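Local coordinates for omega transaminase (Pseudomonas sp., PDB 5LHA), which catalyses the reversible transfer of an amino group from an amine donor to a carbonyl acceptor, as a fold type I enzyme that uses pyridoxal phosphate as cofactor, at residues A[46-49]-A[53-56]; A[160-165]-A[178-183]; A[280-285]-A[382-387]; A[400-403]-A[407-410]. One frame throughout, in Å; residues are numbered along the deposited sequence.

Interaction 1 of 4, residues A[46-49]-A[53-56]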
loop_
_atom_site.group_PDB
_atom_site.type_symbol
_atom_site.label_atom_id
_atom_site.label_comp_id
_atom_site.label_asym_id
_atom_site.label_seq_id
_atom_site.Cartn_x
_atom_site.Cartn_y
_atom_site.Cartn_z
ATOM N N TYR A 46 15.045 32.014 30.673
ATOM C CA TYR A 46 15.137 31.213 31.885
ATOM C C TYR A 46 13.780 30.602 32.206
ATOM O O TYR A 46 12.733 31.164 31.874
ATOM C CB TYR A 46 15.626 32.052 33.085
ATOM C CG TYR A 46 17.096 32.403 33.032
ATOM C CD1 TYR A 46 17.547 33.485 32.288
ATOM C CD2 TYR A 46 18.035 31.648 33.725
ATOM C CE1 TYR A 46 18.896 33.803 32.233
ATOM C CE2 TYR A 46 19.382 31.954 33.676
ATOM C CZ TYR A 46 19.812 33.038 32.931
ATOM O OH TYR A 46 21.163 33.344 32.888
ATOM N N ILE A 47 13.809 29.414 32.822
ATOM C CA ILE A 47 12.607 28.749 33.313
ATOM C C ILE A 47 12.852 28.274 34.741
ATOM O O ILE A 47 13.989 28.042 35.162
ATOM C CB ILE A 47 12.165 27.565 32.420
ATOM C CG1 ILE A 47 13.255 26.498 32.373
ATOM C CG2 ILE A 47 11.842 28.058 31.023
ATOM C CD1 ILE A 47 13.077 25.462 31.296
ATOM N N THR A 48 11.757 28.125 35.483
ATOM C CA THR A 48 11.794 27.754 36.891
ATOM C C THR A 48 10.798 26.628 37.135
ATOM O O THR A 48 9.653 26.703 36.678
ATOM C CB THR A 48 11.486 28.970 37.767
ATOM O OG1 THR A 48 12.267 30.081 37.312
ATOM C CG2 THR A 48 11.820 28.706 39.239
ATOM N N ASP A 49 11.221 25.596 37.860
ATOM C CA ASP A 49 10.343 24.465 38.106
ATOM C C ASP A 49 9.485 24.720 39.345
ATOM O O ASP A 49 9.555 25.779 39.969
ATOM C CB ASP A 49 11.158 23.170 38.207
ATOM C CG ASP A 49 12.122 23.157 39.374
ATOM O OD1 ASP A 49 12.007 23.993 40.284
ATOM O OD2 ASP A 49 13.018 22.293 39.374
ATOM N N GLN A 53 13.674 26.059 41.470
ATOM C CA GLN A 53 15.022 26.057 40.913
ATOM C C GLN A 53 14.999 26.644 39.506
ATOM O O GLN A 53 14.125 26.312 38.700
ATOM C CB GLN A 53 15.596 24.641 40.899
ATOM C CG GLN A 53 15.623 23.962 42.256
ATOM C CD GLN A 53 16.709 24.516 43.163
ATOM O OE1 GLN A 53 17.868 24.620 42.756
ATOM N NE2 GLN A 53 16.342 24.880 44.394
ATOM N N ARG A 54 15.954 27.525 39.223
ATOM C CA ARG A 54 16.007 28.296 37.987
ATOM C C ARG A 54 17.100 27.756 37.076
ATOM O O ARG A 54 18.206 27.449 37.532
ATOM C CB ARG A 54 16.263 29.772 38.296
ATOM C CG ARG A 54 16.659 30.639 37.106
ATOM C CD ARG A 54 16.892 32.084 37.557
ATOM N NE ARG A 54 18.238 32.291 38.088
ATOM C CZ ARG A 54 19.100 33.192 37.621
ATOM N NH1 ARG A 54 18.755 33.986 36.615
ATOM N NH2 ARG A 54 20.306 33.301 38.164
ATOM N N MET A 55 16.788 27.632 35.784
ATOM C CA MET A 55 17.747 27.092 34.831
ATOM C C MET A 55 17.635 27.818 33.499
ATOM O O MET A 55 16.538 28.190 33.068
ATOM C CB MET A 55 17.528 25.575 34.651
ATOM C CG MET A 55 16.193 25.200 34.013
ATOM S SD MET A 55 15.401 23.741 34.748
ATOM C CE MET A 55 14.376 24.501 36.011
ATOM N N LEU A 56 18.778 28.015 32.847
ATOM C CA LEU A 56 18.764 28.554 31.498
ATOM C C LEU A 56 18.086 27.555 30.577
ATOM O O LEU A 56 18.366 26.356 30.622
ATOM C CB LEU A 56 20.187 28.848 31.020
ATOM C CG LEU A 56 20.335 29.649 29.721
ATOM C CD1 LEU A 56 19.699 31.021 29.844
ATOM C CD2 LEU A 56 21.796 29.782 29.318
#
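Strand 46-49 and the strand that follows it from Arg54 form an antiparallel beta hairpin, their axes 4.7 Å apart, with Ile47 and Met55 as the hydrogen-bonded pair between two non-hydrogen-bonded ones, Tyr46 with Leu56 and Thr48 with Arg54. Ile47 N reaches Met55 O at 3.0 Å in an almost straight bond (174°), and Met55 N returns to Ile47 O. Nearer the turn, Asp49 N binds Gln53 O. On one face of the sheet the Tyr46 ring is sandwiched: Leu56 CD1 lies 3.8 Å from the ring centroid, a CH-pi contact, and Arg54 NH1 lies over the opposite face, 3.6 Å from Tyr46 CE2. The guanidinium is only 17° from parallel to the ring, put there by a bend at chi3 (84°) in an otherwise extended chain. Helix 440-457 packs against Tyr46 and Leu56 through Glu442, Leu445 and Met446. The other face carries Ile47 and Met55, whose CG1 and CG meet at 3.6 Å. There Ile39 and Leu422 from the flanking strands, and Tyr88 of the second subunit, extend the apolar surface. At the turn, Gln53 N approaches from above the carboxylate plane of Asp49 and bonds to OD1 at 2.9 Å.

Interaction 2 of 4, residues A[160-165]-A[178-183]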
loop_
_atom_site.group_PDB
_atom_site.type_symbol
_atom_site.label_atom_id
_atom_site.label_comp_id
_atom_site.label_asym_id
_atom_site.label_seq_id
_atom_site.Cartn_x
_atom_site.Cartn_y
_atom_site.Cartn_z
ATOM N N VAL A 160 4.697 13.547 12.957
ATOM C CA VAL A 160 4.137 12.257 13.362
ATOM C C VAL A 160 2.699 12.045 12.897
ATOM O O VAL A 160 2.036 11.107 13.354
ATOM C CB VAL A 160 4.207 12.080 14.890
ATOM C CG1 VAL A 160 5.642 12.100 15.370
ATOM C CG2 VAL A 160 3.401 13.158 15.581
ATOM N N HIS A 161 2.209 12.873 11.977
ATOM C CA HIS A 161 1.046 12.445 11.215
ATOM C C HIS A 161 1.496 11.315 10.293
ATOM O O HIS A 161 2.693 11.136 10.047
ATOM C CB HIS A 161 0.441 13.611 10.426
ATOM C CG HIS A 161 -0.034 14.753 11.280
ATOM N ND1 HIS A 161 -0.526 14.592 12.555
ATOM C CD2 HIS A 161 -0.072 16.086 11.035
ATOM C CE1 HIS A 161 -0.858 15.769 13.056
ATOM N NE2 HIS A 161 -0.583 16.694 12.155
ATOM N N MET A 162 0.538 10.537 9.780
ATOM C CA MET A 162 0.923 9.302 9.105
ATOM C C MET A 162 1.759 9.563 7.859
ATOM O O MET A 162 2.765 8.880 7.630
ATOM C CB MET A 162 -0.308 8.468 8.761
ATOM C CG MET A 162 -0.794 7.643 9.938
ATOM S SD MET A 162 -2.113 6.504 9.498
ATOM C CE MET A 162 -2.232 5.500 10.981
ATOM N N GLY A 163 1.389 10.568 7.068
ATOM C CA GLY A 163 2.201 10.963 5.931
ATOM C C GLY A 163 3.614 11.315 6.348
ATOM O O GLY A 163 4.576 10.727 5.850
ATOM N N GLY A 164 3.746 12.265 7.276
ATOM C CA GLY A 164 5.066 12.663 7.742
ATOM C C GLY A 164 5.824 11.546 8.435
ATOM O O GLY A 164 7.052 11.466 8.337
ATOM N N THR A 165 5.112 10.688 9.174
ATOM C CA THR A 165 5.761 9.512 9.750
ATOM C C THR A 165 6.327 8.611 8.657
ATOM O O THR A 165 7.398 8.018 8.826
ATOM C CB THR A 165 4.792 8.724 10.641
ATOM O OG1 THR A 165 4.112 9.606 11.543
ATOM C CG2 THR A 165 5.543 7.692 11.465
ATOM N N GLY A 178 3.028 0.072 12.451
ATOM C CA GLY A 178 2.708 -0.707 11.256
ATOM C C GLY A 178 3.028 -0.025 9.925
ATOM O O GLY A 178 3.763 0.967 9.844
ATOM N N GLN A 179 2.444 -0.586 8.863
ATOM C CA GLN A 179 2.665 -0.091 7.509
ATOM C C GLN A 179 1.902 1.199 7.298
ATOM O O GLN A 179 0.696 1.272 7.551
ATOM C CB GLN A 179 2.249 -1.130 6.458
ATOM C CG GLN A 179 2.251 -0.637 4.993
ATOM C CD GLN A 179 3.599 -0.134 4.455
ATOM O OE1 GLN A 179 4.672 -0.557 4.895
ATOM N NE2 GLN A 179 3.533 0.775 3.480
ATOM N N LEU A 180 2.606 2.216 6.836
ATOM C CA LEU A 180 1.951 3.478 6.546
ATOM C C LEU A 180 1.988 3.729 5.040
ATOM O O LEU A 180 1.728 2.815 4.255
ATOM C CB LEU A 180 2.604 4.586 7.376
ATOM C CG LEU A 180 2.577 4.269 8.892
ATOM C CD1 LEU A 180 3.297 5.324 9.708
ATOM C CD2 LEU A 180 1.168 4.019 9.469
ATOM N N LEU A 181 2.303 4.941 4.609
ATOM C CA LEU A 181 2.204 5.248 3.189
ATOM C C LEU A 181 3.242 4.460 2.392
ATOM O O LEU A 181 4.409 4.378 2.782
ATOM C CB LEU A 181 2.384 6.743 2.958
ATOM C CG LEU A 181 1.793 7.269 1.648
ATOM C CD1 LEU A 181 0.271 7.292 1.732
ATOM C CD2 LEU A 181 2.334 8.648 1.346
ATOM N N ALA A 182 2.804 3.871 1.283
ATOM C CA ALA A 182 3.680 3.145 0.377
ATOM C C ALA A 182 4.419 4.114 -0.539
ATOM O O ALA A 182 4.062 5.286 -0.663
ATOM C CB ALA A 182 2.881 2.152 -0.467
ATOM N N GLY A 183 5.453 3.602 -1.200
ATOM C CA GLY A 183 6.157 4.388 -2.199
ATOM C C GLY A 183 6.984 5.521 -1.640
ATOM O O GLY A 183 7.168 6.537 -2.318
#
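Met162 and Leu180 are the nearest CA pair, 6.4 Å apart, where the first turn of the short helix 162-166 passes an irregular segment that leads into strand 184-187, the outermost strand, within this chain, of a seven-stranded mixed sheet of this fold type I enzyme. Leu180 alone bridges the gap, and its two methyls part company: CD1 rests on Thr165, 3.7 Å from CG2, while CD2 meets Met162, 4.0 Å from CE. The methionine is extended beyond CG and crosses the leucine at about a right angle, so CD2 touches CG, SD and CE along its length. With CG of Met162 anti to its carbonyl carbon (chi1 -82°), the chain runs past the loop, and Lys133 of the second subunit packs on it too. The helix start is thoroughly tied down. His161 is the N-cap, and its ring stacks on His161 of the second subunit; Glu129 accepts from Gly163 N and Gly164 N, and Glu129 of the second subunit from Met162 N, carboxylates that the helix N terminus would probably favour. Ser166 OG joins the segments through Met162 O and Leu181 N. Upstream of Val160, Tyr157, His158 and Gly159 belong to the cofactor pocket, and the side chain of Thr165 lies about 9 Å from the bound pyridoxamine phosphate. Thr165 OG1 donates to His161 O at 2.6 Å, the hydroxyl standing 60° out of the carbonyl plane.

Interaction 3 of 4, residues A[280-285]-A[382-387]; sequences RGWGVA and RGKGLM
The 2.8 Å bond from Gly283 N to Arg280 O is one of two that make the Schellman motif ending helix 278-281; Trp282, just before the glycine, faces Lys384. Gly283 has positive phi (78°), which favours glycine. Across the gap the two side chains come from opposite directions and meet at the benzene end of the indole. The ammonium group of Lys384 forms an off-centre cation-pi contact, with NZ 4.3 Å from the centroid of the six-membered ring and 32° off its normal. The aliphatic part of the chain shares the work: CE lies 3.7 Å from Trp282 CZ2, and CD is almost as near to the same atom. Lys384 is extended through chi3 and turns only at chi4 (76°), which swings NZ round toward CH2 and CZ3 at the rim. Trp282 NE1 donates to Pro232 O and Trp247 stacks on the indole, so the lysine probably meets a ring already held by other partners. Lys384 in turn stands where its backbone N bonds Met387 O, across the turn between strands 378-384 and 387-393. The contact thus spans from the end of helix 278-281, beside helix 246-256, to strand 378-384, outermost in its sheet within this chain.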
loop_
_atom_site.group_PDB
_atom_site.type_symbol
_atom_site.label_atom_id
_atom_site.label_comp_id
_atom_site.label_asym_id
_atom_site.label_seq_id
_atom_site.Cartn_x
_atom_site.Cartn_y
_atom_site.Cartn_z
ATOM N N ARG A 280 17.567 29.209 2.019
ATOM C CA ARG A 280 18.192 30.453 1.585
ATOM C C ARG A 280 19.646 30.539 2.035
ATOM O O ARG A 280 20.507 31.024 1.291
ATOM C CB ARG A 280 17.393 31.643 2.123
ATOM C CG ARG A 280 17.896 32.991 1.639
ATOM C CD ARG A 280 17.147 34.136 2.292
ATOM N NE ARG A 280 15.741 34.119 1.902
ATOM C CZ ARG A 280 14.807 34.937 2.377
ATOM N NH1 ARG A 280 15.114 35.877 3.270
ATOM N NH2 ARG A 280 13.558 34.816 1.945
ATOM N N GLY A 281 19.943 30.063 3.248
ATOM C CA GLY A 281 21.307 30.144 3.747
ATOM C C GLY A 281 22.286 29.337 2.924
ATOM O O GLY A 281 23.478 29.653 2.883
ATOM N N TRP A 282 21.800 28.287 2.264
ATOM C CA TRP A 282 22.561 27.492 1.304
ATOM C C TRP A 282 22.464 28.025 -0.118
ATOM O O TRP A 282 23.007 27.396 -1.032
ATOM C CB TRP A 282 22.081 26.038 1.333
ATOM C CG TRP A 282 22.265 25.361 2.664
ATOM C CD1 TRP A 282 21.299 24.738 3.403
ATOM C CD2 TRP A 282 23.491 25.206 3.396
ATOM N NE1 TRP A 282 21.842 24.225 4.560
ATOM C CE2 TRP A 282 23.185 24.498 4.577
ATOM C CE3 TRP A 282 24.815 25.599 3.170
ATOM C CZ2 TRP A 282 24.155 24.174 5.526
ATOM C CZ3 TRP A 282 25.776 25.282 4.115
ATOM C CH2 TRP A 282 25.443 24.575 5.274
ATOM N N GLY A 283 21.759 29.137 -0.329
ATOM C CA GLY A 283 21.618 29.726 -1.648
ATOM C C GLY A 283 20.627 29.034 -2.550
ATOM O O GLY A 283 20.788 29.067 -3.773
ATOM N N VAL A 284 19.568 28.461 -1.985
ATOM C CA VAL A 284 18.657 27.586 -2.713
ATOM C C VAL A 284 17.220 28.036 -2.494
ATOM O O VAL A 284 16.839 28.410 -1.380
ATOM C CB VAL A 284 18.843 26.116 -2.277
ATOM C CG1 VAL A 284 17.648 25.275 -2.672
ATOM C CG2 VAL A 284 20.109 25.553 -2.896
ATOM N N ALA A 285 16.444 28.051 -3.580
ATOM C CA ALA A 285 15.011 28.284 -3.536
ATOM C C ALA A 285 14.284 26.958 -3.711
ATOM O O ALA A 285 14.279 26.405 -4.823
ATOM C CB ALA A 285 14.587 29.269 -4.620
ATOM N N ARG A 382 28.978 19.404 16.745
ATOM C CA ARG A 382 28.662 20.024 15.469
ATOM C C ARG A 382 27.454 20.932 15.627
ATOM O O ARG A 382 26.672 20.802 16.571
ATOM C CB ARG A 382 28.367 18.977 14.394
ATOM C CG ARG A 382 27.547 17.812 14.912
ATOM C CD ARG A 382 27.052 16.921 13.797
ATOM N NE ARG A 382 26.082 15.953 14.293
ATOM C CZ ARG A 382 26.409 14.831 14.933
ATOM N NH1 ARG A 382 27.683 14.524 15.146
ATOM N NH2 ARG A 382 25.461 14.007 15.356
ATOM N N GLY A 383 27.302 21.846 14.679
ATOM C CA GLY A 383 26.220 22.800 14.759
ATOM C C GLY A 383 26.313 23.840 13.670
ATOM O O GLY A 383 27.308 23.945 12.947
ATOM N N LYS A 384 25.246 24.631 13.582
ATOM C CA LYS A 384 25.160 25.761 12.660
ATOM C C LYS A 384 24.122 26.725 13.215
ATOM O O LYS A 384 22.976 26.322 13.449
ATOM C CB LYS A 384 24.786 25.297 11.257
ATOM C CG LYS A 384 24.805 26.410 10.237
ATOM C CD LYS A 384 24.444 25.901 8.867
ATOM C CE LYS A 384 24.302 27.047 7.874
ATOM N NZ LYS A 384 25.609 27.597 7.443
ATOM N N GLY A 385 24.514 27.979 13.451
ATOM C CA GLY A 385 23.636 28.866 14.205
ATOM C C GLY A 385 23.464 28.359 15.627
ATOM O O GLY A 385 24.429 27.941 16.277
ATOM N N LEU A 386 22.231 28.407 16.135
ATOM C CA LEU A 386 21.943 27.964 17.502
ATOM C C LEU A 386 21.249 26.607 17.554
ATOM O O LEU A 386 20.357 26.394 18.385
ATOM C CB LEU A 386 21.122 29.009 18.252
ATOM C CG LEU A 386 21.966 30.207 18.681
ATOM C CD1 LEU A 386 21.091 31.345 19.196
ATOM C CD2 LEU A 386 22.990 29.769 19.725
ATOM N N MET A 387 21.639 25.679 16.680
ATOM C CA MET A 387 21.368 24.254 16.843
ATOM C C MET A 387 22.700 23.514 16.848
ATOM O O MET A 387 23.504 23.663 15.922
ATOM C CB MET A 387 20.442 23.709 15.750
ATOM C CG MET A 387 20.852 24.012 14.322
ATOM S SD MET A 387 19.449 23.922 13.190
ATOM C CE MET A 387 18.867 22.252 13.419
#

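Interaction 4 of 4, residues A[400-403]-A[407-410]; sequences QPLD and GQPS
Leu402 and Gln408 cross at about a right angle, the forked end of the leucine receiving the amide oxygen: Gln408 OE1 lies 3.5 Å from Leu402 CD1 and nearly as close to Leu402 CD2. Gln408 reaches it with an extended chain, CG anti to the backbone N (chi1 -175°), and its NE2 is directed to Cys457 O near the C terminus, which fixes the way round of the amide. Pro409 comes in obliquely against the same leucine methyl, CD1, with its ring CG 4.0 Å away. Leu402 therefore lies against the first turn of a helix whose N-cap is Gly407. A water joins the two backbones beside this apolar contact: it donates to Asp403 O at 2.9 Å and accepts from Gln408 N at 3.2 Å, so one of the first N-H groups of the helix is satisfied through solvent. Between the segments, Asp403 OD1 takes the N-H of Ala405, two residues on, as in an Asx turn. In the fold, Leu402 also packs on Val377 and Asn428. The short strand 400-401 runs beside the end of strand 387-393, and the turn at Gly407 sends the chain into helix 408-418, whose first turn lies against the end of helix 440-457.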
loop_
_atom_site.group_PDB
_atom_site.type_symbol
_atom_site.label_atom_id
_atom_site.label_comp_id
_atom_site.label_asym_id
_atom_site.label_seq_id
_atom_site.Cartn_x
_atom_site.Cartn_y
_atom_site.Cartn_z
ATOM N N GLN A 400 30.786 4.363 17.224
ATOM C CA GLN A 400 29.546 3.705 17.613
ATOM C C GLN A 400 28.841 4.527 18.679
ATOM O O GLN A 400 29.455 4.879 19.685
ATOM C CB GLN A 400 29.772 2.301 18.146
ATOM C CG GLN A 400 28.447 1.617 18.392
ATOM C CD GLN A 400 28.572 0.157 18.676
ATOM O OE1 GLN A 400 29.673 -0.368 18.816
ATOM N NE2 GLN A 400 27.435 -0.526 18.739
ATOM N N PRO A 401 27.570 4.856 18.495
ATOM C CA PRO A 401 26.862 5.646 19.506
ATOM C C PRO A 401 26.756 4.931 20.850
ATOM O O PRO A 401 26.718 3.699 20.930
ATOM C CB PRO A 401 25.486 5.857 18.872
ATOM C CG PRO A 401 25.334 4.715 17.936
ATOM C CD PRO A 401 26.690 4.460 17.386
ATOM N N LEU A 402 26.740 5.727 21.918
ATOM C CA LEU A 402 26.308 5.235 23.219
ATOM C C LEU A 402 24.911 4.641 23.104
ATOM O O LEU A 402 24.072 5.134 22.344
ATOM C CB LEU A 402 26.281 6.375 24.244
ATOM C CG LEU A 402 27.480 6.825 25.086
ATOM C CD1 LEU A 402 27.034 7.871 26.107
ATOM C CD2 LEU A 402 28.136 5.655 25.798
ATOM N N ASP A 403 24.648 3.593 23.868
ATOM C CA ASP A 403 23.290 3.067 23.925
ATOM C C ASP A 403 22.496 3.862 24.953
ATOM O O ASP A 403 22.872 3.883 26.132
ATOM C CB ASP A 403 23.267 1.591 24.290
ATOM C CG ASP A 403 21.936 0.929 23.953
ATOM O OD1 ASP A 403 20.882 1.564 24.149
ATOM O OD2 ASP A 403 21.938 -0.245 23.528
ATOM N N GLY A 407 21.556 4.704 29.884
ATOM C CA GLY A 407 21.127 5.861 30.645
ATOM C C GLY A 407 22.171 6.926 30.889
ATOM O O GLY A 407 21.872 7.910 31.580
ATOM N N GLN A 408 23.364 6.795 30.317
ATOM C CA GLN A 408 24.410 7.791 30.533
ATOM C C GLN A 408 24.081 9.165 29.936
ATOM O O GLN A 408 24.361 10.181 30.586
ATOM C CB GLN A 408 25.755 7.301 29.988
ATOM C CG GLN A 408 26.893 8.264 30.307
ATOM C CD GLN A 408 28.263 7.735 29.940
ATOM O OE1 GLN A 408 28.394 6.772 29.178
ATOM N NE2 GLN A 408 29.297 8.387 30.459
ATOM N N PRO A 409 23.522 9.260 28.718
ATOM C CA PRO A 409 23.193 10.597 28.188
ATOM C C PRO A 409 22.206 11.396 29.025
ATOM O O PRO A 409 22.381 12.611 29.169
ATOM C CB PRO A 409 22.609 10.282 26.805
ATOM C CG PRO A 409 23.223 9.011 26.425
ATOM C CD PRO A 409 23.329 8.220 27.689
ATOM N N SER A 410 21.158 10.771 29.566
ATOM C CA SER A 410 20.253 11.537 30.418
ATOM C C SER A 410 20.903 11.904 31.745
ATOM O O SER A 410 20.569 12.942 32.326
ATOM C CB SER A 410 18.953 10.779 30.669
ATOM O OG SER A 410 18.070 11.584 31.441
HETATM O O HOH W 1 24.794 5.237 27.879
#

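Overall arrangement
From the N terminus, interaction 1 closes a tight hairpin of strands 46-49 and 54-57. Interaction 2 comes next, drawing a 12-residue excursion back onto helix 162-166 at the subunit interface, beside the sheet that ends in strand 184-187. Interaction 3 makes the longest connection: 96 residues separate its segments, and it ties the end of helix 278-281 to the strand at the far edge of the sheet that holds interaction 1. Interaction 4 again closes a short loop, between strand 400-401 and helix 408-418. The four follow in series, with none nested or crossed. None touches another; the closest, 3 and 4, have nearest atoms about 9 Å apart, whereas 2 and 3 lie on opposite sides of the chain's centre.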